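XPF endonuclease (Aeropyrum pernix, PDB 2BGW) is a magnesium-binding, structure-specific endonuclease that probably cuts at junctions between double- and single-stranded DNA during nucleotide excision repair. Local coordinates at residues A[42-47]-A[151-156]; A[83-88]-A[118-123]; A[168-173]-A[208-213]. One frame throughout, in Å; residues are numbered along the deposited sequence.

Contact 1: A[42-47]-A[151-156]. With MG (magnesium ion), chain E.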
loop_
_atom_site.group_PDB
_atom_site.type_symbol
_atom_site.label_atom_id
_atom_site.label_comp_id
_atom_site.label_asym_id
_atom_site.label_seq_id
_atom_site.Cartn_x
_atom_site.Cartn_y
_atom_site.Cartn_z
ATOM N N ASP A 42 5.648 6.832 1.924
ATOM C CA ASP A 42 5.824 8.182 2.445
ATOM C C ASP A 42 5.186 8.373 3.768
ATOM O O ASP A 42 5.646 9.195 4.551
ATOM C CB ASP A 42 5.280 9.241 1.484
ATOM C CG ASP A 42 5.741 9.025 0.051
ATOM O OD1 ASP A 42 6.894 8.546 -0.159
ATOM O OD2 ASP A 42 4.934 9.306 -0.866
ATOM N N TYR A 43 4.118 7.636 4.023
ATOM C CA TYR A 43 3.462 7.741 5.305
ATOM C C TYR A 43 3.147 6.376 5.858
ATOM O O TYR A 43 2.487 5.590 5.198
ATOM C CB TYR A 43 2.179 8.554 5.187
ATOM C CG TYR A 43 2.430 9.977 4.871
ATOM C CD1 TYR A 43 2.516 10.402 3.551
ATOM C CD2 TYR A 43 2.608 10.904 5.869
ATOM C CE1 TYR A 43 2.762 11.720 3.231
ATOM C CE2 TYR A 43 2.847 12.227 5.569
ATOM C CZ TYR A 43 2.927 12.619 4.241
ATOM O OH TYR A 43 3.175 13.918 3.912
ATOM N N LEU A 44 3.628 6.107 7.068
ATOM C CA LEU A 44 3.221 4.927 7.800
ATOM C C LEU A 44 1.985 5.245 8.660
ATOM O O LEU A 44 2.039 6.021 9.617
ATOM C CB LEU A 44 4.389 4.375 8.639
ATOM C CG LEU A 44 4.047 3.080 9.396
ATOM C CD1 LEU A 44 3.957 1.865 8.484
ATOM C CD2 LEU A 44 4.992 2.830 10.512
ATOM N N VAL A 45 0.877 4.609 8.344
ATOM C CA VAL A 45 -0.403 4.966 8.931
ATOM C C VAL A 45 -0.844 4.075 10.113
ATOM O O VAL A 45 -1.337 4.561 11.108
ATOM C CB VAL A 45 -1.462 5.017 7.820
ATOM C CG1 VAL A 45 -2.848 5.068 8.391
ATOM C CG2 VAL A 45 -1.203 6.209 6.978
ATOM N N SER A 46 -0.682 2.775 9.998
ATOM C CA SER A 46 -1.010 1.877 11.065
ATOM C C SER A 46 -0.021 0.770 10.802
ATOM O O SER A 46 0.765 0.887 9.870
ATOM C CB SER A 46 -2.458 1.410 10.933
ATOM O OG SER A 46 -2.609 0.352 9.998
ATOM N N ASP A 47 -0.028 -0.307 11.590
ATOM C CA ASP A 47 1.029 -1.326 11.430
ATOM C C ASP A 47 1.009 -2.000 10.059
ATOM O O ASP A 47 1.998 -2.571 9.629
ATOM C CB ASP A 47 1.081 -2.366 12.569
ATOM C CG ASP A 47 2.383 -3.237 12.507
ATOM O OD1 ASP A 47 3.499 -2.707 12.825
ATOM O OD2 ASP A 47 2.299 -4.442 12.088
ATOM N N PRO A 151 1.383 -4.051 18.451
ATOM C CA PRO A 151 2.702 -3.444 18.562
ATOM C C PRO A 151 2.612 -1.950 18.281
ATOM O O PRO A 151 2.003 -1.541 17.294
ATOM C CB PRO A 151 3.507 -4.117 17.455
ATOM C CG PRO A 151 2.712 -5.249 16.981
ATOM C CD PRO A 151 1.291 -5.006 17.337
ATOM N N ARG A 152 3.176 -1.160 19.187
ATOM C CA ARG A 152 3.412 0.271 19.038
ATOM C C ARG A 152 4.036 0.582 17.677
ATOM O O ARG A 152 4.945 -0.126 17.218
ATOM C CB ARG A 152 4.375 0.672 20.157
ATOM C CG ARG A 152 4.916 2.094 20.134
ATOM C CD ARG A 152 4.433 2.904 21.350
ATOM N NE ARG A 152 5.193 4.155 21.463
ATOM C CZ ARG A 152 4.697 5.376 21.251
ATOM N NH1 ARG A 152 3.411 5.537 20.939
ATOM N NH2 ARG A 152 5.494 6.439 21.375
ATOM N N LEU A 153 3.549 1.636 17.034
ATOM C CA LEU A 153 3.987 2.009 15.705
ATOM C C LEU A 153 5.402 2.528 15.763
ATOM O O LEU A 153 5.667 3.463 16.496
ATOM C CB LEU A 153 3.079 3.111 15.169
ATOM C CG LEU A 153 3.064 3.542 13.697
ATOM C CD1 LEU A 153 2.365 2.526 12.796
ATOM C CD2 LEU A 153 2.375 4.870 13.568
ATOM N N SER A 154 6.320 1.919 15.008
ATOM C CA SER A 154 7.670 2.519 14.817
ATOM C C SER A 154 8.348 2.186 13.489
ATOM O O SER A 154 8.053 1.181 12.836
ATOM C CB SER A 154 8.628 2.198 15.976
ATOM O OG SER A 154 9.270 0.957 15.780
ATOM N N ASP A 155 9.263 3.067 13.114
ATOM C CA ASP A 155 10.076 2.936 11.917
ATOM C C ASP A 155 11.041 1.798 12.131
ATOM O O ASP A 155 11.275 1.017 11.208
ATOM C CB ASP A 155 10.880 4.203 11.734
ATOM C CG ASP A 155 11.500 4.662 13.040
ATOM O OD1 ASP A 155 11.036 4.184 14.112
ATOM O OD2 ASP A 155 12.448 5.478 13.010
ATOM N N VAL A 156 11.581 1.681 13.346
ATOM C CA VAL A 156 12.537 0.623 13.639
ATOM C C VAL A 156 11.913 -0.752 13.470
ATOM O O VAL A 156 12.507 -1.643 12.856
ATOM C CB VAL A 156 13.149 0.750 15.015
ATOM C CG1 VAL A 156 13.889 -0.507 15.348
ATOM C CG2 VAL A 156 14.088 1.937 15.069
HETATM MG MG MG E . 6.114 9.601 -2.981
#
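D42 OD2 is the best-held polar atom, gripped twice: it binds the magnesium ion at 2.4 Å from MG and accepts a hydrogen bond from the backbone N of R53, while E52 supplies a second carboxylate to the metal. The torsions put it there by turning CG anti to the carbonyl carbon (chi1 -48°). D42 and Y43 both face V51 of the neighbouring strand 49-55, a classic beta bulge. From that polar end, 42-47 runs through strand 43-46 to an apolar meeting with the loop that leads into helix 155-165. Here L44 and L153 reach toward each other tip to tip, with L44 CD2 3.5 Å from L153 CD1. Both leucines hold CG anti to the backbone N (chi1 -177° in L44 and -167° in L153), which carries the branches toward each other. L153 CD1 does double duty, since it also lies against the backbone, 3.6 Å from the carbonyl carbon C of S46. The other methyl of L153, CD2, sits 4.1 Å from L44 O. An alanine in place of L153 would remove CG and both methyls and would probably cost most of the apolar contact between strand and loop. The polar ends nearby look beyond the two segments: D47 forms a salt bridge with R157, whose backbone N is capped by S154 OG at the start of helix 155-165. R157 thus links D47 to the helix start, and its charge would probably offset the acidic groups of E158 and E176 close to D47. The chemistry is therefore divided along 42-47: a metal-bound carboxylate at D42 and, two residues on, the methyls of L44, which meet L153 by van der Waals contact, while the charged link to the helix runs from D47 to R157.

Contact 2: A[83-88]-A[118-123]; sequences FIIVEG and MNTMDP
The tight part of this contact is the face carrying I85, E87, M118 and T120, over which helix 123-137 packs. I85 CG2 meets T120 CG2 obliquely at 3.6 Å, and I85 and M118 lie side by side, pointing the same way. M118 bends away beyond CG, leaving SD 5.5 Å from the centroid of the F83 ring in an oblique Met-aromatic contact. E87, with CG anti to the backbone N (chi1 178°), crosses P123 at about a right angle, OE2 lying 3.3 Å from P123 CD. Its buried carboxylate is satisfied by a salt bridge from OE2 to the magnesium-site residue R53 and a hydrogen bond between OE1 and T126. The backbones pair in parallel: V86 N meets M118 O at 2.7 Å, nearly along the C=O axis, and G88 N reaches T120 O at 2.7 Å from above the carbonyl plane.

The end with N119, G88 and M121 is more open to solvent, yet still bonded: N119 ND2 gives G88 O a straight bond of 2.9 Å (174°) lying in both the amide and carbonyl planes, which would help hold the amide in this rotation. Looser is the M121 side chain, which points away; P90 of the second subunit packs on it and on N119. Adjacent parallel strands joined through helix 99-112 form a beta-alpha-beta crossover at what is, within this chain, one edge of the PD-(D/E)XK-type nuclease sheet.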
loop_
_atom_site.group_PDB
_atom_site.type_symbol
_atom_site.label_atom_id
_atom_site.label_comp_id
_atom_site.label_asym_id
_atom_site.label_seq_id
_atom_site.Cartn_x
_atom_site.Cartn_y
_atom_site.Cartn_z
ATOM N N PHE A 83 -2.068 2.211 0.032
ATOM C CA PHE A 83 -2.818 3.306 -0.567
ATOM C C PHE A 83 -1.859 4.110 -1.342
ATOM O O PHE A 83 -0.839 4.533 -0.788
ATOM C CB PHE A 83 -3.472 4.212 0.480
ATOM C CG PHE A 83 -4.686 3.606 1.118
ATOM C CD1 PHE A 83 -4.629 3.096 2.394
ATOM C CD2 PHE A 83 -5.895 3.528 0.416
ATOM C CE1 PHE A 83 -5.756 2.539 2.966
ATOM C CE2 PHE A 83 -7.033 2.952 0.985
ATOM C CZ PHE A 83 -6.957 2.458 2.257
ATOM N N ILE A 84 -2.154 4.306 -2.627
ATOM C CA ILE A 84 -1.484 5.372 -3.384
ATOM C C ILE A 84 -2.443 6.513 -3.503
ATOM O O ILE A 84 -3.574 6.337 -3.950
ATOM C CB ILE A 84 -1.065 4.951 -4.770
ATOM C CG1 ILE A 84 0.100 3.962 -4.674
ATOM C CG2 ILE A 84 -0.662 6.183 -5.546
ATOM C CD1 ILE A 84 0.256 3.069 -5.855
ATOM N N ILE A 85 -2.004 7.676 -3.055
ATOM C CA ILE A 85 -2.855 8.838 -3.082
ATOM C C ILE A 85 -2.399 9.710 -4.204
ATOM O O ILE A 85 -1.262 10.184 -4.203
ATOM C CB ILE A 85 -2.794 9.652 -1.767
ATOM C CG1 ILE A 85 -3.553 8.918 -0.651
ATOM C CG2 ILE A 85 -3.337 11.069 -1.995
ATOM C CD1 ILE A 85 -3.245 9.443 0.716
ATOM N N VAL A 86 -3.286 9.927 -5.166
ATOM C CA VAL A 86 -2.941 10.780 -6.290
ATOM C C VAL A 86 -3.498 12.190 -6.100
ATOM O O VAL A 86 -4.717 12.418 -6.019
ATOM C CB VAL A 86 -3.357 10.165 -7.609
ATOM C CG1 VAL A 86 -2.905 11.047 -8.738
ATOM C CG2 VAL A 86 -2.756 8.755 -7.757
ATOM N N GLU A 87 -2.567 13.125 -6.001
ATOM C CA GLU A 87 -2.872 14.499 -5.670
ATOM C C GLU A 87 -2.924 15.388 -6.924
ATOM O O GLU A 87 -1.888 15.601 -7.597
ATOM C CB GLU A 87 -1.800 15.000 -4.709
ATOM C CG GLU A 87 -1.893 16.442 -4.273
ATOM C CD GLU A 87 -0.973 16.697 -3.102
ATOM O OE1 GLU A 87 -1.220 16.090 -2.028
ATOM O OE2 GLU A 87 0.004 17.482 -3.253
ATOM N N GLY A 88 -4.114 15.918 -7.217
ATOM C CA GLY A 88 -4.321 16.704 -8.420
ATOM C C GLY A 88 -5.094 15.889 -9.441
ATOM O O GLY A 88 -5.360 14.711 -9.226
ATOM N N MET A 118 -6.606 6.628 -3.956
ATOM C CA MET A 118 -7.454 7.745 -3.578
ATOM C C MET A 118 -7.011 8.896 -4.450
ATOM O O MET A 118 -5.803 9.091 -4.639
ATOM C CB MET A 118 -7.239 8.155 -2.119
ATOM C CG MET A 118 -7.436 7.079 -1.088
ATOM S SD MET A 118 -9.056 6.964 -0.290
ATOM C CE MET A 118 -9.620 8.654 -0.360
ATOM N N ASN A 119 -7.957 9.665 -4.973
ATOM C CA ASN A 119 -7.581 10.897 -5.653
ATOM C C ASN A 119 -7.840 12.119 -4.766
ATOM O O ASN A 119 -8.958 12.324 -4.331
ATOM C CB ASN A 119 -8.299 11.028 -7.016
ATOM C CG ASN A 119 -7.852 12.284 -7.801
ATOM O OD1 ASN A 119 -8.666 13.123 -8.209
ATOM N ND2 ASN A 119 -6.541 12.429 -7.972
ATOM N N THR A 120 -6.826 12.920 -4.476
ATOM C CA THR A 120 -7.067 14.159 -3.728
ATOM C C THR A 120 -6.894 15.419 -4.626
ATOM O O THR A 120 -6.287 15.349 -5.705
ATOM C CB THR A 120 -6.171 14.267 -2.463
ATOM O OG1 THR A 120 -4.810 14.419 -2.837
ATOM C CG2 THR A 120 -6.276 13.053 -1.605
ATOM N N MET A 121 -7.404 16.567 -4.203
ATOM C CA MET A 121 -7.242 17.766 -5.012
ATOM C C MET A 121 -5.995 18.573 -4.765
ATOM O O MET A 121 -5.457 19.172 -5.692
ATOM C CB MET A 121 -8.469 18.638 -4.932
ATOM C CG MET A 121 -9.507 17.995 -5.771
ATOM S SD MET A 121 -11.054 18.835 -5.907
ATOM C CE MET A 121 -10.661 20.261 -6.937
ATOM N N ASP A 122 -5.536 18.584 -3.526
ATOM C CA ASP A 122 -4.415 19.383 -3.105
ATOM C C ASP A 122 -3.863 18.654 -1.918
ATOM O O ASP A 122 -4.505 17.718 -1.456
ATOM C CB ASP A 122 -4.887 20.773 -2.674
ATOM C CG ASP A 122 -6.286 20.770 -2.066
ATOM O OD1 ASP A 122 -7.077 21.648 -2.445
ATOM O OD2 ASP A 122 -6.617 19.908 -1.219
ATOM N N PRO A 123 -2.681 19.060 -1.413
ATOM C CA PRO A 123 -2.112 18.587 -0.144
ATOM C C PRO A 123 -3.105 18.429 1.026
ATOM O O PRO A 123 -3.112 17.389 1.702
ATOM C CB PRO A 123 -1.092 19.681 0.179
ATOM C CG PRO A 123 -0.568 20.054 -1.155
ATOM C CD PRO A 123 -1.763 20.000 -2.079
#

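Contact 3: A[168-173]-A[208-213]; sequences PGIGRR and EEIKKI. With nucleotides of chain C.
This is a hydrophobic contact within the helix-hairpin-helix domain, joining the hairpin that leads into helix 172-182 to helix 204-215. The sequence G169-I170-G171 is the glycine-hydrophobic-glycine turn of the motif. P168 and I170 pack on helix 204-215, while backbone N-H groups of the turn and of the helix start bind DNA phosphates. On the protein side P168 and I213 meet tip to tip, P168 CD lying 3.8 Å from I213 CD1. I170 crosses I210 at about a right angle, with their CD1 atoms also 3.8 Å apart. Both isoleucines place CG1 anti to the carbonyl carbon and are extended at chi2, which carries the touching CD1 methyls outward. E209 crosses P168 at about a right angle, its CG near P168 CB, and turns at chi2 (67°); its OE2 is hydrogen-bonded to S154 of the second subunit, whose W159 packs on P168 and E209.

On the DNA side, G169 N donates to DG14 OP1 of chain C at 3.0 Å, its positive phi (74°) suiting a residue without a side chain. G171, the N-cap residue, binds DT13 OP1 of chain C only weakly, whereas R173 N points almost straight (178°) at DT13 OP2 of chain C across 3.1 Å. The start of helix 172-182 thus faces a phosphate, which the helix dipole would probably favour. R172, bent at chi3, brings its guanidinium to the guanine edge, where NH1 and NH2 each make a weak bond to N7 and NH2 meets DG14 O6 of chain C at 2.7 Å.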
loop_
_atom_site.group_PDB
_atom_site.type_symbol
_atom_site.label_atom_id
_atom_site.label_comp_id
_atom_site.label_asym_id
_atom_site.label_seq_id
_atom_site.Cartn_x
_atom_site.Cartn_y
_atom_site.Cartn_z
ATOM N N PRO A 168 13.937 -15.654 1.704
ATOM C CA PRO A 168 13.048 -16.548 0.984
ATOM C C PRO A 168 12.109 -17.173 2.000
ATOM O O PRO A 168 12.511 -17.337 3.136
ATOM C CB PRO A 168 14.003 -17.604 0.441
ATOM C CG PRO A 168 15.331 -16.938 0.433
ATOM C CD PRO A 168 15.331 -16.122 1.642
ATOM N N GLY A 169 10.878 -17.496 1.609
ATOM C CA GLY A 169 9.903 -18.086 2.520
ATOM C C GLY A 169 9.332 -17.094 3.522
ATOM O O GLY A 169 8.215 -17.264 4.003
ATOM N N ILE A 170 10.088 -16.055 3.852
ATOM C CA ILE A 170 9.610 -15.068 4.815
ATOM C C ILE A 170 8.871 -13.872 4.167
ATOM O O ILE A 170 9.492 -12.998 3.510
ATOM C CB ILE A 170 10.746 -14.573 5.719
ATOM C CG1 ILE A 170 11.392 -15.763 6.429
ATOM C CG2 ILE A 170 10.221 -13.553 6.714
ATOM C CD1 ILE A 170 12.549 -15.362 7.345
ATOM N N GLY A 171 7.549 -13.851 4.370
ATOM C CA GLY A 171 6.702 -12.750 3.897
ATOM C C GLY A 171 6.125 -11.862 4.981
ATOM O O GLY A 171 6.750 -11.679 6.015
ATOM N N ARG A 172 4.933 -11.315 4.752
ATOM C CA ARG A 172 4.315 -10.354 5.686
ATOM C C ARG A 172 4.027 -10.914 7.079
ATOM O O ARG A 172 4.361 -10.273 8.078
ATOM C CB ARG A 172 2.981 -9.851 5.140
ATOM C CG ARG A 172 3.039 -8.901 3.998
ATOM C CD ARG A 172 1.611 -8.457 3.594
ATOM N NE ARG A 172 0.916 -9.345 2.654
ATOM C CZ ARG A 172 1.365 -9.673 1.437
ATOM N NH1 ARG A 172 2.529 -9.228 0.991
ATOM N NH2 ARG A 172 0.649 -10.463 0.658
ATOM N N ARG A 173 3.364 -12.076 7.121
ATOM C CA ARG A 173 2.739 -12.601 8.340
ATOM C C ARG A 173 3.804 -13.258 9.157
ATOM O O ARG A 173 3.897 -13.061 10.374
ATOM C CB ARG A 173 1.629 -13.621 8.030
ATOM N N GLU A 208 15.891 -24.668 6.936
ATOM C CA GLU A 208 17.193 -25.050 6.370
ATOM C C GLU A 208 17.710 -23.916 5.494
ATOM O O GLU A 208 18.827 -23.439 5.680
ATOM C CB GLU A 208 17.109 -26.364 5.567
ATOM N N GLU A 209 16.875 -23.461 4.565
ATOM C CA GLU A 209 17.260 -22.389 3.659
ATOM C C GLU A 209 17.769 -21.150 4.440
ATOM O O GLU A 209 18.804 -20.543 4.087
ATOM C CB GLU A 209 16.087 -22.063 2.708
ATOM C CG GLU A 209 16.245 -20.825 1.790
ATOM C CD GLU A 209 17.333 -20.980 0.741
ATOM O OE1 GLU A 209 18.239 -21.821 0.924
ATOM O OE2 GLU A 209 17.298 -20.258 -0.280
ATOM N N ILE A 210 17.043 -20.806 5.512
ATOM C CA ILE A 210 17.310 -19.595 6.282
ATOM C C ILE A 210 18.655 -19.745 6.976
ATOM O O ILE A 210 19.568 -18.897 6.801
ATOM C CB ILE A 210 16.198 -19.307 7.311
ATOM C CG1 ILE A 210 14.918 -18.841 6.606
ATOM C CG2 ILE A 210 16.655 -18.253 8.309
ATOM C CD1 ILE A 210 13.666 -18.950 7.459
ATOM N N LYS A 211 18.771 -20.839 7.741
ATOM C CA LYS A 211 20.001 -21.177 8.431
ATOM C C LYS A 211 21.158 -21.175 7.442
ATOM O O LYS A 211 22.124 -20.445 7.649
ATOM C CB LYS A 211 19.872 -22.519 9.156
ATOM C CG LYS A 211 19.126 -22.435 10.495
ATOM C CD LYS A 211 20.037 -22.270 11.782
ATOM C CE LYS A 211 21.326 -21.456 11.585
ATOM N NZ LYS A 211 21.577 -20.573 12.731
ATOM N N LYS A 212 21.033 -21.932 6.345
ATOM C CA LYS A 212 22.110 -22.023 5.366
ATOM C C LYS A 212 22.511 -20.620 4.943
ATOM O O LYS A 212 23.701 -20.342 4.845
ATOM C CB LYS A 212 21.771 -22.917 4.163
ATOM N N ILE A 213 21.548 -19.716 4.748
ATOM C CA ILE A 213 21.909 -18.335 4.376
ATOM C C ILE A 213 22.647 -17.577 5.492
ATOM O O ILE A 213 23.583 -16.823 5.236
ATOM C CB ILE A 213 20.703 -17.520 3.933
ATOM C CG1 ILE A 213 20.240 -17.980 2.565
ATOM C CG2 ILE A 213 21.070 -16.041 3.855
ATOM C CD1 ILE A 213 18.813 -17.610 2.274
ATOM P P DT C 13 4.001 -14.844 4.661
ATOM O OP1 DT C 13 5.110 -14.695 5.639
ATOM O OP2 DT C 13 3.056 -13.717 4.530
ATOM O "O5'" DT C 13 4.538 -15.237 3.199
ATOM C "C5'" DT C 13 5.378 -16.375 2.953
ATOM C "C4'" DT C 13 5.790 -16.456 1.484
ATOM O "O4'" DT C 13 4.656 -16.537 0.559
ATOM C "C3'" DT C 13 6.604 -15.273 0.992
ATOM O "O3'" DT C 13 7.587 -15.837 0.159
ATOM C "C2'" DT C 13 5.561 -14.385 0.277
ATOM C "C1'" DT C 13 4.601 -15.411 -0.328
ATOM N N1 DT C 13 3.106 -15.119 -0.511
ATOM C C2 DT C 13 2.454 -15.450 -1.696
ATOM O O2 DT C 13 2.989 -15.928 -2.670
ATOM N N3 DT C 13 1.114 -15.198 -1.753
ATOM C C4 DT C 13 0.323 -14.682 -0.760
ATOM O O4 DT C 13 -0.887 -14.515 -0.931
ATOM C C5 DT C 13 1.026 -14.345 0.458
ATOM C C7 DT C 13 0.367 -13.475 1.485
ATOM C C6 DT C 13 2.354 -14.589 0.519
ATOM P P DG C 14 8.879 -15.023 -0.329
ATOM O OP1 DG C 14 9.863 -16.032 -0.780
ATOM O OP2 DG C 14 9.324 -13.980 0.657
ATOM O "O5'" DG C 14 8.283 -14.388 -1.656
ATOM C "C5'" DG C 14 7.704 -15.272 -2.604
ATOM C "C4'" DG C 14 7.238 -14.517 -3.834
ATOM O "O4'" DG C 14 5.832 -14.177 -3.660
ATOM C "C3'" DG C 14 7.962 -13.212 -4.131
ATOM O "O3'" DG C 14 8.109 -13.148 -5.550
ATOM C "C2'" DG C 14 7.027 -12.148 -3.517
ATOM C "C1'" DG C 14 5.657 -12.771 -3.802
ATOM N N9 DG C 14 4.484 -12.370 -3.009
ATOM C C8 DG C 14 4.437 -11.819 -1.757
ATOM N N7 DG C 14 3.221 -11.570 -1.337
ATOM C C5 DG C 14 2.400 -11.983 -2.372
ATOM C C6 DG C 14 0.980 -11.965 -2.507
ATOM O O6 DG C 14 0.100 -11.570 -1.723
ATOM N N1 DG C 14 0.546 -12.467 -3.725
ATOM C C2 DG C 14 1.375 -12.930 -4.693
ATOM N N2 DG C 14 0.727 -13.372 -5.771
ATOM N N3 DG C 14 2.702 -12.958 -4.601
ATOM C C4 DG C 14 3.159 -12.473 -3.411
#

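Overall arrangement
Contacts 1 and 2 share the nuclease sheet, with centres 21 Å apart and nearest atoms about 6 Å apart, and 83-88/118-123 is nested within the chain loop closed by 42-47/151-156. Both border the magnesium site: contact 1 supplies a ligand directly, while the I84 side chain of contact 2 comes about 8 Å from the ion. Contact 3 lies in the other domain, its centre 23 Å from that of contact 1 and 36 Å from that of contact 2, and it alone touches the DNA, which passes about 12 Å and 10 Å from the nearest atoms of contacts 1 and 2. All three reach the second subunit, and S154 ties contact 1 of one chain to contact 3 of the other.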